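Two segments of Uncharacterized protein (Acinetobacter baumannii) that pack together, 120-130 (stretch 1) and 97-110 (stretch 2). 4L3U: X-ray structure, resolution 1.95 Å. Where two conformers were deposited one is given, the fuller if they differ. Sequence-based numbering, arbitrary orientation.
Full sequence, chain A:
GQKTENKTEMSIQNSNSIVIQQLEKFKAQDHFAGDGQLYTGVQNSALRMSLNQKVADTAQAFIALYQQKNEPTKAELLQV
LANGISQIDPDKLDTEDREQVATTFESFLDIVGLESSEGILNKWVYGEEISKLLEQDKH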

# COMPACT_ATOMS: atom_id res chain seq x y z
N ILE A 120 -8.91 7.69 -2.35
CA ILE A 120 -8.52 6.65 -3.30
C ILE A 120 -8.58 5.26 -2.67
O ILE A 120 -9.02 4.30 -3.30
CB ILE A 120 -7.10 6.92 -3.87
CG1 ILE A 120 -7.11 8.17 -4.74
CG2 ILE A 120 -6.59 5.72 -4.69
CD1 ILE A 120 -5.73 8.64 -5.16
N LEU A 121 -8.14 5.15 -1.42
CA LEU A 121 -8.11 3.86 -0.74
C LEU A 121 -9.51 3.31 -0.44
O LEU A 121 -9.74 2.11 -0.58
CB LEU A 121 -7.30 3.95 0.55
CG LEU A 121 -5.79 4.16 0.37
CD1 LEU A 121 -5.12 4.39 1.72
CD2 LEU A 121 -5.16 2.98 -0.34
N ASN A 122 -10.44 4.17 -0.03
CA ASN A 122 -11.80 3.71 0.20
C ASN A 122 -12.49 3.30 -1.09
O ASN A 122 -13.24 2.33 -1.12
CB ASN A 122 -12.63 4.80 0.89
CG ASN A 122 -12.42 4.83 2.40
OD1 ASN A 122 -12.08 3.82 3.02
ND2 ASN A 122 -12.63 5.99 3.00
N LYS A 123 -12.23 4.05 -2.17
CA LYS A 123 -12.84 3.76 -3.46
C LYS A 123 -12.37 2.41 -3.96
O LYS A 123 -13.11 1.68 -4.62
CB LYS A 123 -12.48 4.86 -4.47
CG LYS A 123 -13.07 4.63 -5.85
CD LYS A 123 -12.94 5.87 -6.73
CE LYS A 123 -13.53 5.63 -8.11
NZ LYS A 123 -13.51 6.86 -8.95
N TRP A 124 -11.13 2.07 -3.64
CA TRP A 124 -10.54 0.80 -4.03
C TRP A 124 -11.20 -0.34 -3.26
O TRP A 124 -11.57 -1.36 -3.85
CB TRP A 124 -9.04 0.83 -3.77
CG TRP A 124 -8.31 -0.40 -4.21
CD1 TRP A 124 -7.80 -0.66 -5.45
CD2 TRP A 124 -8.00 -1.55 -3.41
NE1 TRP A 124 -7.20 -1.90 -5.47
CE2 TRP A 124 -7.30 -2.46 -4.23
CE3 TRP A 124 -8.25 -1.89 -2.07
CZ2 TRP A 124 -6.85 -3.69 -3.76
CZ3 TRP A 124 -7.80 -3.12 -1.61
CH2 TRP A 124 -7.11 -4.00 -2.45
N VAL A 125 -11.37 -0.17 -1.95
CA VAL A 125 -11.94 -1.22 -1.11
C VAL A 125 -13.42 -1.47 -1.38
O VAL A 125 -13.83 -2.62 -1.52
CB VAL A 125 -11.76 -0.90 0.40
CG1 VAL A 125 -12.44 -1.96 1.26
CG2 VAL A 125 -10.29 -0.82 0.76
N TYR A 126 -14.21 -0.40 -1.46
CA TYR A 126 -15.67 -0.52 -1.53
C TYR A 126 -16.27 -0.18 -2.89
O TYR A 126 -17.47 -0.32 -3.10
CB TYR A 126 -16.31 0.37 -0.46
CG TYR A 126 -15.72 0.15 0.92
CD1 TYR A 126 -16.12 -0.92 1.70
CD2 TYR A 126 -14.76 1.01 1.43
CE1 TYR A 126 -15.58 -1.13 2.96
CE2 TYR A 126 -14.22 0.82 2.68
CZ TYR A 126 -14.63 -0.25 3.44
OH TYR A 126 -14.09 -0.45 4.69
N GLY A 127 -15.43 0.26 -3.83
CA GLY A 127 -15.92 0.66 -5.14
C GLY A 127 -16.60 -0.48 -5.87
O GLY A 127 -17.82 -0.50 -5.99
N GLU A 128 -15.80 -1.44 -6.34
CA GLU A 128 -16.31 -2.55 -7.12
C GLU A 128 -17.35 -3.35 -6.33
O GLU A 128 -18.25 -3.95 -6.91
CB GLU A 128 -15.17 -3.47 -7.55
N GLU A 129 -17.22 -3.36 -5.01
CA GLU A 129 -18.18 -4.06 -4.16
C GLU A 129 -19.56 -3.41 -4.22
O GLU A 129 -20.56 -4.09 -4.44
CB GLU A 129 -17.68 -4.10 -2.71
CG GLU A 129 -18.56 -4.91 -1.78
CD GLU A 129 -18.06 -4.90 -0.35
OE1 GLU A 129 -16.88 -4.57 -0.13
OE2 GLU A 129 -18.86 -5.21 0.57
N ILE A 130 -19.62 -2.09 -4.03
CA ILE A 130 -20.89 -1.37 -4.08
C ILE A 130 -21.45 -1.37 -5.50
O ILE A 130 -22.66 -1.41 -5.69
CB ILE A 130 -20.76 0.08 -3.58
CG1 ILE A 130 -20.37 0.10 -2.10
CG2 ILE A 130 -22.06 0.86 -3.81
CD1 ILE A 130 -21.44 -0.42 -1.16
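Stretch 2 97-110: DREQVATTFESFLD

Stretch 2 lies on stretch 1 as a nearly antiparallel helix-to-helix packing, apolar at one end and increasingly polar toward the other. Residues 97-110 are helical throughout and belong to a longer helix. Its axis comes within 9.8 Å of the axis of helix 120-130, and the two N-to-C directions differ by 166°. The contact buries 531 Å², both sides summed.

The register is marked by two close backbone pairs. The CA of Leu 121 lies 6.2 Å from the CA of Ala 102, and the CA of Val 125 lies 6.1 Å from the CA of Arg 98. One turn forward on stretch 1 thus matches one turn back on stretch 2.

Leu 121 acts as a knob. Its side chain sits among Ala 102, Phe 105, Glu 106 and Leu 109. Leu 121 CD2 is 3.9 Å from Phe 105 CB, and Leu 121 CD1 is 4.3 Å from Leu 109 CD1. Val 125 continues the apolar row, with CG2 3.9 Å from Ala 102 CB. The CA-to-CB bond of Trp 124 points sideways, but the end of the side chain comes nearer to stretch 2. Its CH2 is 3.7 Å from Val 101 CG1, and its ring edge meets the backbone at Arg 98, with CZ3 3.4 Å from Arg 98 O.

Arg 98 joins the packing to the polar end. Its NE gives a weak hydrogen bond to Val 125 O at 3.2 Å, with an angle of 134°. The helix is kinked here: Glu 128 N and Glu 129 N make no bond to the preceding turn, and Val 125 O has no backbone partner within the stretch. Arg 98 NH2 forms a salt bridge with Glu 129 OE1 at 2.9 Å. Nearby, Tyr 126 OH donates a weak hydrogen bond to Glu 99 OE2 at 2.7 Å.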

# COMPACT_ATOMS: atom_id res chain seq x y z
N ASP A 97 -8.89 -9.48 3.13
CA ASP A 97 -7.62 -9.26 2.45
C ASP A 97 -7.56 -7.85 1.88
O ASP A 97 -6.51 -7.21 1.92
CB ASP A 97 -7.40 -10.28 1.33
CG ASP A 97 -7.17 -11.69 1.85
OD1 ASP A 97 -6.70 -11.84 3.00
OD2 ASP A 97 -7.46 -12.65 1.10
N ARG A 98 -8.67 -7.35 1.35
CA ARG A 98 -8.70 -5.99 0.83
C ARG A 98 -8.47 -4.97 1.94
O ARG A 98 -7.81 -3.95 1.73
CB ARG A 98 -10.02 -5.68 0.12
CG ARG A 98 -10.15 -6.35 -1.23
CD ARG A 98 -11.16 -5.62 -2.10
NE ARG A 98 -12.44 -5.45 -1.41
CZ ARG A 98 -13.39 -6.38 -1.35
NH1 ARG A 98 -13.22 -7.56 -1.94
NH2 ARG A 98 -14.51 -6.12 -0.70
N GLU A 99 -9.02 -5.24 3.12
CA GLU A 99 -8.87 -4.34 4.26
C GLU A 99 -7.42 -4.30 4.73
O GLU A 99 -6.94 -3.26 5.17
CB GLU A 99 -9.77 -4.78 5.42
CG GLU A 99 -11.26 -4.60 5.16
CD GLU A 99 -11.71 -3.15 5.21
OE1 GLU A 99 -10.87 -2.26 5.46
OE2 GLU A 99 -12.92 -2.91 4.99
N GLN A 100 -6.74 -5.43 4.64
CA GLN A 100 -5.35 -5.51 5.07
C GLN A 100 -4.45 -4.75 4.10
O GLN A 100 -3.45 -4.16 4.51
CB GLN A 100 -4.90 -6.96 5.19
CG GLN A 100 -3.55 -7.12 5.88
CD GLN A 100 -3.59 -6.69 7.33
OE1 GLN A 100 -4.65 -6.57 7.93
NE2 GLN A 100 -2.41 -6.46 7.91
N VAL A 101 -4.80 -4.77 2.82
CA VAL A 101 -4.05 -4.04 1.80
C VAL A 101 -4.16 -2.54 2.05
O VAL A 101 -3.19 -1.80 1.93
CB VAL A 101 -4.55 -4.36 0.38
CG1 VAL A 101 -3.97 -3.39 -0.65
CG2 VAL A 101 -4.19 -5.78 -0.00
N ALA A 102 -5.37 -2.09 2.40
CA ALA A 102 -5.62 -0.69 2.70
C ALA A 102 -4.82 -0.26 3.93
O ALA A 102 -4.18 0.79 3.92
CB ALA A 102 -7.10 -0.46 2.92
N THR A 103 -4.86 -1.07 4.98
CA THR A 103 -4.12 -0.79 6.20
C THR A 103 -2.63 -0.71 5.89
O THR A 103 -1.93 0.16 6.41
CB THR A 103 -4.38 -1.89 7.26
OG1 THR A 103 -5.75 -1.84 7.66
CG2 THR A 103 -3.49 -1.70 8.48
N THR A 104 -2.15 -1.62 5.06
CA THR A 104 -0.74 -1.66 4.67
C THR A 104 -0.35 -0.38 3.93
O THR A 104 0.71 0.19 4.18
CB THR A 104 -0.44 -2.91 3.80
OG1 THR A 104 -0.70 -4.09 4.56
CG2 THR A 104 1.01 -2.92 3.32
N PHE A 105 -1.21 0.07 3.03
CA PHE A 105 -0.94 1.29 2.26
C PHE A 105 -1.10 2.55 3.11
O PHE A 105 -0.54 3.59 2.78
CB PHE A 105 -1.85 1.37 1.03
CG PHE A 105 -1.23 0.79 -0.21
CD1 PHE A 105 -1.16 -0.58 -0.39
CD2 PHE A 105 -0.72 1.61 -1.20
CE1 PHE A 105 -0.59 -1.12 -1.53
CE2 PHE A 105 -0.15 1.08 -2.35
CZ PHE A 105 -0.08 -0.29 -2.51
N GLU A 106 -1.86 2.44 4.19
CA GLU A 106 -2.02 3.57 5.11
C GLU A 106 -0.69 3.84 5.78
O GLU A 106 -0.38 4.98 6.13
CB GLU A 106 -3.10 3.28 6.15
CG GLU A 106 -4.52 3.54 5.67
CD GLU A 106 -5.57 3.15 6.69
OE1 GLU A 106 -5.24 2.44 7.66
OE2 GLU A 106 -6.74 3.57 6.53
N SER A 107 0.10 2.79 5.97
CA SER A 107 1.41 2.93 6.59
C SER A 107 2.32 3.79 5.72
O SER A 107 3.13 4.55 6.24
CB SER A 107 2.05 1.55 6.82
OG SER A 107 1.24 0.76 7.67
N PHE A 108 2.17 3.67 4.40
CA PHE A 108 2.91 4.52 3.47
C PHE A 108 2.61 5.99 3.75
O PHE A 108 3.51 6.81 3.77
CB PHE A 108 2.55 4.22 2.01
CG PHE A 108 3.27 3.03 1.42
CD1 PHE A 108 4.64 2.89 1.57
CD2 PHE A 108 2.57 2.07 0.71
CE1 PHE A 108 5.30 1.80 1.02
CE2 PHE A 108 3.22 0.98 0.16
CZ PHE A 108 4.59 0.85 0.32
N LEU A 109 1.33 6.30 3.95
CA LEU A 109 0.92 7.67 4.22
C LEU A 109 1.70 8.22 5.41
O LEU A 109 2.22 9.34 5.36
CB LEU A 109 -0.58 7.74 4.50
CG LEU A 109 -1.52 7.37 3.36
CD1 LEU A 109 -2.96 7.51 3.81
CD2 LEU A 109 -1.28 8.23 2.14
N ASP A 110 1.79 7.42 6.46
CA ASP A 110 2.51 7.82 7.66
C ASP A 110 3.99 8.01 7.37
O ASP A 110 4.59 8.98 7.81
CB ASP A 110 2.31 6.77 8.77
CG ASP A 110 0.88 6.73 9.28
OD1 ASP A 110 0.29 7.81 9.46
OD2 ASP A 110 0.36 5.62 9.50